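PDB 1Y2M: Phenylalanine/tyrosine ammonia-lyase from Rhodosporidium toruloides, which catalyses the non-oxidative deamination of L-phenylalanine and L-tyrosine to trans-cinnamate and p-coumarate, releasing ammonium. Local coordinates for residues B[125-137]-B[258-270]. Sequence-based numbering, arbitrary orientation.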
# COMPACT_ATOMS: atom_id res chain seq x y z
N GLU B 125 -42.34 -27.00 8.91
CA GLU B 125 -42.01 -27.01 7.48
C GLU B 125 -41.33 -25.68 7.09
O GLU B 125 -40.27 -25.68 6.48
CB GLU B 125 -43.30 -27.15 6.65
CG GLU B 125 -44.12 -28.42 6.90
CD GLU B 125 -45.57 -28.32 6.37
OE1 GLU B 125 -46.19 -27.22 6.43
OE2 GLU B 125 -46.10 -29.36 5.91
N ASP B 126 -41.97 -24.56 7.45
CA ASP B 126 -41.46 -23.25 7.04
C ASP B 126 -40.11 -22.96 7.68
O ASP B 126 -39.23 -22.42 7.03
CB ASP B 126 -42.45 -22.15 7.41
CG ASP B 126 -43.82 -22.38 6.80
OD1 ASP B 126 -43.87 -22.94 5.68
OD2 ASP B 126 -44.83 -22.02 7.44
N ALA B 127 -39.94 -23.32 8.96
CA ALA B 127 -38.62 -23.22 9.61
C ALA B 127 -37.58 -24.04 8.85
O ALA B 127 -36.44 -23.61 8.69
CB ALA B 127 -38.68 -23.68 11.08
N ILE B 128 -37.96 -25.23 8.40
CA ILE B 128 -37.03 -26.07 7.65
C ILE B 128 -36.70 -25.33 6.33
O ILE B 128 -35.52 -25.26 5.95
CB ILE B 128 -37.58 -27.52 7.42
CG1 ILE B 128 -37.44 -28.32 8.72
CG2 ILE B 128 -36.78 -28.25 6.34
CD1 ILE B 128 -38.27 -29.62 8.78
N SER B 129 -37.73 -24.79 5.67
CA SER B 129 -37.56 -24.00 4.43
C SER B 129 -36.68 -22.74 4.59
O SER B 129 -35.89 -22.39 3.70
CB SER B 129 -38.92 -23.58 3.85
OG SER B 129 -39.61 -24.69 3.31
N LEU B 130 -36.81 -22.06 5.73
CA LEU B 130 -36.01 -20.86 5.99
C LEU B 130 -34.55 -21.22 6.06
O LEU B 130 -33.70 -20.47 5.56
CB LEU B 130 -36.43 -20.20 7.32
CG LEU B 130 -35.64 -18.95 7.74
CD1 LEU B 130 -35.64 -17.89 6.65
CD2 LEU B 130 -36.22 -18.39 9.06
N GLN B 131 -34.22 -22.34 6.69
CA GLN B 131 -32.80 -22.68 6.80
C GLN B 131 -32.28 -22.94 5.38
O GLN B 131 -31.15 -22.60 5.04
CB GLN B 131 -32.53 -23.90 7.69
CG GLN B 131 -33.24 -23.96 9.06
CD GLN B 131 -33.24 -22.63 9.75
OE1 GLN B 131 -32.17 -22.05 10.01
NE2 GLN B 131 -34.43 -22.12 10.06
N LYS B 132 -33.11 -23.59 4.57
CA LYS B 132 -32.76 -23.89 3.17
C LYS B 132 -32.55 -22.60 2.34
O LYS B 132 -31.61 -22.52 1.53
CB LYS B 132 -33.81 -24.80 2.52
CG LYS B 132 -33.69 -26.28 3.06
CD LYS B 132 -34.75 -27.20 2.52
CE LYS B 132 -34.63 -28.61 3.08
NZ LYS B 132 -35.74 -29.49 2.56
N ALA B 133 -33.39 -21.61 2.56
CA ALA B 133 -33.16 -20.30 1.87
C ALA B 133 -31.88 -19.63 2.33
O ALA B 133 -31.23 -18.94 1.56
CB ALA B 133 -34.32 -19.34 2.07
N LEU B 134 -31.54 -19.79 3.62
CA LEU B 134 -30.29 -19.24 4.10
C LEU B 134 -29.08 -19.86 3.39
O LEU B 134 -28.18 -19.13 2.89
CB LEU B 134 -30.17 -19.42 5.61
CG LEU B 134 -31.17 -18.60 6.41
CD1 LEU B 134 -31.03 -18.94 7.93
CD2 LEU B 134 -31.03 -17.07 6.18
N LEU B 135 -29.09 -21.19 3.29
CA LEU B 135 -27.95 -21.89 2.65
C LEU B 135 -27.95 -21.59 1.17
O LEU B 135 -26.92 -21.41 0.56
CB LEU B 135 -28.01 -23.42 2.82
CG LEU B 135 -27.84 -23.98 4.23
CD1 LEU B 135 -27.64 -25.48 4.19
CD2 LEU B 135 -26.74 -23.30 4.97
N GLU B 136 -29.14 -21.61 0.56
CA GLU B 136 -29.24 -21.45 -0.88
C GLU B 136 -28.38 -20.26 -1.37
O GLU B 136 -27.54 -20.40 -2.27
CB GLU B 136 -30.67 -21.22 -1.33
CG GLU B 136 -30.86 -20.89 -2.85
CD GLU B 136 -32.29 -20.54 -3.22
OE1 GLU B 136 -33.04 -20.13 -2.36
OE2 GLU B 136 -32.69 -20.67 -4.40
N HIS B 137 -28.63 -19.08 -0.81
CA HIS B 137 -27.98 -17.86 -1.30
C HIS B 137 -26.48 -17.77 -0.95
O HIS B 137 -25.74 -17.03 -1.61
CB HIS B 137 -28.75 -16.60 -0.87
CG HIS B 137 -28.48 -16.14 0.53
ND1 HIS B 137 -29.17 -16.65 1.62
CD2 HIS B 137 -27.68 -15.17 1.01
CE1 HIS B 137 -28.75 -16.04 2.72
NE2 HIS B 137 -27.85 -15.14 2.38
N VAL B 258 -28.00 -34.31 8.91
CA VAL B 258 -28.88 -33.57 9.80
C VAL B 258 -29.86 -32.74 8.99
O VAL B 258 -29.56 -32.37 7.85
CB VAL B 258 -28.10 -32.62 10.76
CG1 VAL B 258 -27.29 -33.44 11.75
CG2 VAL B 258 -27.24 -31.69 10.02
N VAL B 259 -31.03 -32.51 9.58
CA VAL B 259 -32.03 -31.60 9.02
C VAL B 259 -32.05 -30.38 9.93
O VAL B 259 -32.35 -30.52 11.14
CB VAL B 259 -33.42 -32.27 8.99
CG1 VAL B 259 -34.47 -31.30 8.54
CG2 VAL B 259 -33.36 -33.50 8.10
N LEU B 260 -31.73 -29.20 9.37
CA LEU B 260 -31.57 -27.99 10.17
C LEU B 260 -32.92 -27.44 10.59
O LEU B 260 -33.86 -27.32 9.78
CB LEU B 260 -30.77 -26.93 9.41
CG LEU B 260 -29.38 -27.39 8.97
CD1 LEU B 260 -28.60 -26.23 8.38
CD2 LEU B 260 -28.58 -28.00 10.11
N GLY B 261 -33.01 -27.13 11.87
CA GLY B 261 -34.21 -26.58 12.45
C GLY B 261 -34.09 -25.10 12.73
O GLY B 261 -33.14 -24.44 12.27
N PRO B 262 -35.05 -24.56 13.51
CA PRO B 262 -35.06 -23.16 13.86
C PRO B 262 -33.74 -22.72 14.48
O PRO B 262 -33.19 -23.41 15.35
CB PRO B 262 -36.21 -23.04 14.88
CG PRO B 262 -37.03 -24.24 14.68
CD PRO B 262 -36.16 -25.31 14.12
N LYS B 263 -33.24 -21.62 13.96
CA LYS B 263 -32.01 -20.95 14.37
C LYS B 263 -30.74 -21.72 14.02
O LYS B 263 -29.64 -21.18 14.10
CB LYS B 263 -32.10 -20.57 15.86
CG LYS B 263 -30.83 -20.03 16.51
CD LYS B 263 -30.45 -18.62 16.03
CE LYS B 263 -28.94 -18.45 16.02
NZ LYS B 263 -28.35 -18.64 17.35
N GLU B 264 -30.86 -22.96 13.55
CA GLU B 264 -29.64 -23.72 13.23
C GLU B 264 -28.88 -23.28 11.98
O GLU B 264 -27.64 -23.34 11.94
CB GLU B 264 -29.91 -25.21 13.23
CG GLU B 264 -30.44 -25.68 14.54
CD GLU B 264 -30.55 -27.20 14.65
OE1 GLU B 264 -30.85 -27.88 13.64
OE2 GLU B 264 -30.36 -27.71 15.77
N GLY B 265 -29.58 -22.75 10.99
CA GLY B 265 -28.93 -22.10 9.88
C GLY B 265 -28.03 -20.96 10.33
O GLY B 265 -26.85 -20.97 10.05
N LEU B 266 -28.60 -19.99 11.04
CA LEU B 266 -27.79 -18.85 11.51
C LEU B 266 -26.75 -19.30 12.51
O LEU B 266 -25.61 -18.79 12.53
CB LEU B 266 -28.63 -17.75 12.15
CG LEU B 266 -29.54 -16.98 11.21
CD1 LEU B 266 -30.29 -15.95 12.01
CD2 LEU B 266 -28.73 -16.38 10.08
N GLY B 267 -27.12 -20.27 13.34
CA GLY B 267 -26.19 -20.84 14.34
C GLY B 267 -24.93 -21.43 13.73
O GLY B 267 -23.83 -21.32 14.28
N LEU B 268 -25.07 -22.03 12.55
CA LEU B 268 -23.95 -22.63 11.87
C LEU B 268 -23.23 -21.67 10.98
O LEU B 268 -22.02 -21.76 10.86
CB LEU B 268 -24.41 -23.79 11.03
CG LEU B 268 -24.74 -25.03 11.85
CD1 LEU B 268 -25.50 -26.01 10.95
CD2 LEU B 268 -23.49 -25.71 12.42
N VAL B 269 -23.96 -20.77 10.30
CA VAL B 269 -23.34 -19.92 9.28
C VAL B 269 -22.82 -18.55 9.71
O VAL B 269 -21.92 -18.01 9.05
CB VAL B 269 -24.23 -19.79 7.99
CG1 VAL B 269 -24.70 -21.19 7.57
CG2 VAL B 269 -25.34 -18.84 8.20
N ASN B 270 -23.38 -18.00 10.78
CA ASN B 270 -22.93 -16.72 11.36
C ASN B 270 -21.77 -17.02 12.27
O ASN B 270 -21.89 -17.87 13.16
CB ASN B 270 -24.00 -16.06 12.28
CG ASN B 270 -25.01 -15.24 11.54
OD1 ASN B 270 -25.02 -15.18 10.33
ND2 ASN B 270 -25.88 -14.58 12.30
O HOH W 1 -33.66 -27.00 7.01
O HOH W 2 -31.52 -19.86 11.38
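Gln131 lays its folded side chain over the turn 260-265: CB and CG rest on Leu260 CB, and OE1 accepts a hydrogen bond from Gly265 N at 2.9 Å. That bond is bent, with an N-H...O angle of 139° and the donor tilted out of the carbonyl plane. A bend at chi2 (-42°) doubles the chain back, which lets NE2 of the same amide donate to Ala127 O, one turn earlier, at 2.9 Å. A water on OE1 also takes the N-H of Leu266, so the carboxamide engages two first-turn amides of helix 264-269, one directly and one through solvent. Lys263 is the N-cap residue here; Gly261 N donates to Glu264 OE1 and Glu264 N to Gly261 O, a reciprocal pair closing the turn. A leucine in place of Gln131 would probably leave the Gly265 amide without its acceptor and the bridging water without one of its two partners. Gly265 lies so near that a CB would clash with Gln131 OE1. Within this PAL/histidase-family fold the short helix runs at 32° to helix 125-137 and leads into Asn270, which probably helps bind (E)-cinnamate. Leu134 CD1 meets Leu266 CD2 at 4.1 Å, the side chains crossing nearly at right angles, while Leu135 CD2 reaches Val269 CG1 at 3.9 Å. A second water donates to both Ile128 O and Leu260 O.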